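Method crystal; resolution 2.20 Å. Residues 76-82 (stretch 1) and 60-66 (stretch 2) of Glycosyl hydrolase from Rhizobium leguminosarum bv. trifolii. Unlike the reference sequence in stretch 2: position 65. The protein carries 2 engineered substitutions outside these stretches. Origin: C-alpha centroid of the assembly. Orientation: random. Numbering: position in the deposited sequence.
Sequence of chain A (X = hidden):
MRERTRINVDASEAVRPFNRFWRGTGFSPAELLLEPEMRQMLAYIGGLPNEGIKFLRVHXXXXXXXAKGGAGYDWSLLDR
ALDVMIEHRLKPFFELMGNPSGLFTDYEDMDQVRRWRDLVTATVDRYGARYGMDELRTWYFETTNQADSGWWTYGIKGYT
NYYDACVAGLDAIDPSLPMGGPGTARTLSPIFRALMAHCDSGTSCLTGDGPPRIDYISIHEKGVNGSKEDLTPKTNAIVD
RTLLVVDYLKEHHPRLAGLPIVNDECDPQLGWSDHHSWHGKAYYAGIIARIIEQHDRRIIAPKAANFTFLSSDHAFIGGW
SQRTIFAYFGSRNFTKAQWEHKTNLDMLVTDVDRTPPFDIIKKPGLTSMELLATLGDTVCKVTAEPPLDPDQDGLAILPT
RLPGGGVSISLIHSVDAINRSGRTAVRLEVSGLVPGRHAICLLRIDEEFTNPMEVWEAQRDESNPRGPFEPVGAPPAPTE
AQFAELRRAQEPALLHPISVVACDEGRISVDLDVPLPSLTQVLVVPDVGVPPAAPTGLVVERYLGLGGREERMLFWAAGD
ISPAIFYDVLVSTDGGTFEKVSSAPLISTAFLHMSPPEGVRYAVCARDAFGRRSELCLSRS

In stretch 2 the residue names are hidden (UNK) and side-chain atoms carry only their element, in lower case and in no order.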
# COMPACT_ATOMS: atom_id res chain seq x y z
N SER A 76 -11.34 18.57 -16.77
CA SER A 76 -10.24 17.97 -17.51
C SER A 76 -9.06 17.53 -16.62
O SER A 76 -8.44 16.53 -16.94
CB SER A 76 -9.76 18.90 -18.63
OG SER A 76 -9.29 20.09 -18.07
N LEU A 77 -8.75 18.23 -15.52
CA LEU A 77 -7.70 17.81 -14.59
C LEU A 77 -8.11 16.59 -13.77
O LEU A 77 -7.29 15.68 -13.58
CB LEU A 77 -7.22 18.95 -13.68
CG LEU A 77 -6.63 20.16 -14.43
CD1 LEU A 77 -6.11 21.22 -13.43
CD2 LEU A 77 -5.52 19.76 -15.41
N LEU A 78 -9.37 16.56 -13.32
CA LEU A 78 -9.88 15.42 -12.59
C LEU A 78 -9.91 14.17 -13.47
O LEU A 78 -9.56 13.09 -13.00
CB LEU A 78 -11.25 15.71 -11.92
CG LEU A 78 -11.78 14.64 -10.96
CD1 LEU A 78 -10.80 14.30 -9.82
CD2 LEU A 78 -13.12 15.03 -10.37
N ASP A 79 -10.28 14.32 -14.74
CA ASP A 79 -10.22 13.24 -15.70
C ASP A 79 -8.82 12.63 -15.83
O ASP A 79 -8.69 11.43 -15.86
CB ASP A 79 -10.61 13.70 -17.11
CG ASP A 79 -12.09 14.09 -17.25
OD1 ASP A 79 -12.93 13.79 -16.37
OD2 ASP A 79 -12.37 14.72 -18.31
N ARG A 80 -7.80 13.47 -15.94
CA ARG A 80 -6.44 13.01 -16.04
C ARG A 80 -6.01 12.28 -14.77
O ARG A 80 -5.36 11.27 -14.85
CB ARG A 80 -5.47 14.16 -16.33
CG ARG A 80 -5.62 14.64 -17.79
CD ARG A 80 -4.91 15.96 -18.08
NE ARG A 80 -3.50 15.96 -17.63
CZ ARG A 80 -2.74 17.05 -17.43
NH1 ARG A 80 -3.21 18.29 -17.62
NH2 ARG A 80 -1.49 16.91 -17.02
N ALA A 81 -6.42 12.78 -13.62
CA ALA A 81 -6.04 12.24 -12.34
C ALA A 81 -6.67 10.85 -12.10
O ALA A 81 -5.98 9.92 -11.70
CB ALA A 81 -6.44 13.19 -11.22
N LEU A 82 -7.97 10.74 -12.36
CA LEU A 82 -8.64 9.44 -12.27
C LEU A 82 -8.18 8.49 -13.34
O LEU A 82 -8.02 7.29 -13.05
CB LEU A 82 -10.15 9.58 -12.27
CG LEU A 82 -10.68 10.42 -11.09
CD1 LEU A 82 -12.18 10.61 -11.19
CD2 LEU A 82 -10.31 9.78 -9.76
N UNK A 60 -8.28 16.22 -1.64
CA UNK A 60 -8.62 17.42 -2.45
C UNK A 60 -8.77 17.12 -3.94
O UNK A 60 -8.39 17.93 -4.78
c UNK A 60 -7.10 19.89 1.80
c UNK A 60 -7.38 18.95 -0.82
c UNK A 60 -6.04 19.19 1.19
c UNK A 60 -8.40 19.66 -0.19
c UNK A 60 -8.27 20.13 1.11
o UNK A 60 -7.04 20.35 3.08
c UNK A 60 -7.56 18.51 -2.25
c UNK A 60 -6.20 18.73 -0.12
N UNK A 61 -9.37 15.98 -4.29
CA UNK A 61 -9.68 15.71 -5.69
C UNK A 61 -10.51 16.86 -6.31
O UNK A 61 -10.26 17.23 -7.45
c UNK A 61 -8.51 13.10 -6.98
c UNK A 61 -9.39 13.17 -5.76
c UNK A 61 -10.37 14.36 -5.86
c UNK A 61 -10.18 11.90 -5.54
N UNK A 62 -11.45 17.44 -5.57
CA UNK A 62 -12.29 18.52 -6.15
C UNK A 62 -11.57 19.88 -6.36
O UNK A 62 -12.06 20.70 -7.13
o UNK A 62 -17.71 14.86 -6.20
c UNK A 62 -14.88 17.06 -6.81
c UNK A 62 -15.45 17.22 -4.49
c UNK A 62 -13.57 18.71 -5.35
c UNK A 62 -14.65 17.64 -5.55
c UNK A 62 -15.90 16.13 -7.02
c UNK A 62 -16.69 15.75 -5.95
c UNK A 62 -16.47 16.28 -4.67
N UNK A 63 -10.39 20.09 -5.76
CA UNK A 63 -9.55 21.25 -6.13
C UNK A 63 -9.03 21.14 -7.55
O UNK A 63 -8.58 22.11 -8.08
c UNK A 63 -8.35 21.46 -5.19
n UNK A 63 -7.86 21.95 -2.90
c UNK A 63 -8.78 21.95 -3.82
o UNK A 63 -9.93 22.32 -3.59
N UNK A 64 -9.09 19.95 -8.15
CA UNK A 64 -8.76 19.80 -9.55
C UNK A 64 -9.85 20.38 -10.48
O UNK A 64 -9.58 20.60 -11.65
c UNK A 64 -8.54 18.31 -9.90
c UNK A 64 -6.04 18.47 -9.41
c UNK A 64 -7.16 16.21 -9.61
c UNK A 64 -7.34 17.66 -9.20
N UNK A 65 -11.06 20.57 -9.98
CA UNK A 65 -12.14 21.15 -10.78
C UNK A 65 -12.07 22.67 -10.73
O UNK A 65 -11.54 23.24 -9.81
c UNK A 65 -13.86 19.21 -10.35
c UNK A 65 -13.60 18.65 -11.74
c UNK A 65 -13.49 20.69 -10.26
c UNK A 65 -15.30 19.05 -9.97
N UNK A 66 -12.63 23.31 -11.74
CA UNK A 66 -12.88 24.76 -11.65
C UNK A 66 -14.24 25.06 -12.28
O UNK A 66 -14.74 24.29 -13.12
c UNK A 66 -11.73 25.57 -12.27
o UNK A 66 -11.57 25.17 -13.60
O HOH W 1 -10.48 19.74 -13.78

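Position 60 carries one carbon leading into a six-membered carbon ring with a single oxygen at its far end, the signature of a phenol. None of these atoms comes near stretch 1. The residue, Tyr60, does not touch stretch 1; within stretch 2 its backbone O accepts a hydrogen bond from the backbone N of position 63 at 3.1 Å and so helps start the 3-10 turn.

At position 61 there are four side-chain carbons, forked at the second, with no heteroatom. The CA-to-CB bond points toward the helix, and one of the branch carbons lies 3.8 Å from CD1 of Leu78. Four carbons branched beyond CB define a leucine, Leu61; the branch carbon in question is CD2. Leu61 O also sits 3.8 Å from Leu78 CD1, so that methyl group rests against both backbone and side chain.

Position 62 again shows one carbon followed by a six-carbon ring bearing one oxygen. Its CA-to-CB bond points away from the helix, but the ring comes nearer, one ring carbon reaching 4.5 Å from CD2 of Leu78. This is Tyr62, and the carbon is CD1; the methyl approaches the ring obliquely. The hydroxyl is hydrogen-bonded elsewhere in the structure, so the phenol can border an apolar contact without leaving its polar end unsatisfied.

The side chain at position 63 consists of two carbons, the second carrying one oxygen and one nitrogen. This short carboxamide identifies Asn63, which lies out of reach of stretch 1.

Position 64 has four carbons forked at the second, and its CA-to-CB bond points toward the helix. Its CB is 4.1 Å from CB of Leu77 and 3.9 Å from the backbone N of Leu78, while a terminal carbon comes within 3.5 Å of CB of Ala81. The residue is Leu64, and its CD1 packs on the Ala81 CB methyl, close to the helix. Leu64 CD1 also lies 4.1 Å from Leu78 CD1.

Position 65 offers another four-carbon fork. Its CA-to-CB bond runs sideways, yet one branch end reaches 3.8 Å from CB of Leu78. The fork lies one carbon beyond CB, which distinguishes Leu65 from the valine of the reference sequence; the touching atom is CD2.

Position 66 bears one carbon and one oxygen, hence Ser66, and does not reach the helix.

The contact is a leucine-rich packing of a 3-10 segment against a helix, burying 352 Å² without a direct hydrogen bond between the stretches. Leu78 is its centre, touching Leu61, Tyr62, Leu64 and Leu65, while Leu64 also spans Leu77 and Ala81, residues one helical turn apart. Polar linkage is supplied by water 1, which donates to Leu64 O at 2.5 Å and accepts from Leu77 N at 2.9 Å. The water thereby joins the carbonyl at the end of the 3-10 segment to a backbone amide of the helix, beside the apolar packing of the leucines, Ala81 and Tyr62.

Stretch 2 (60-66) YLYNLLS
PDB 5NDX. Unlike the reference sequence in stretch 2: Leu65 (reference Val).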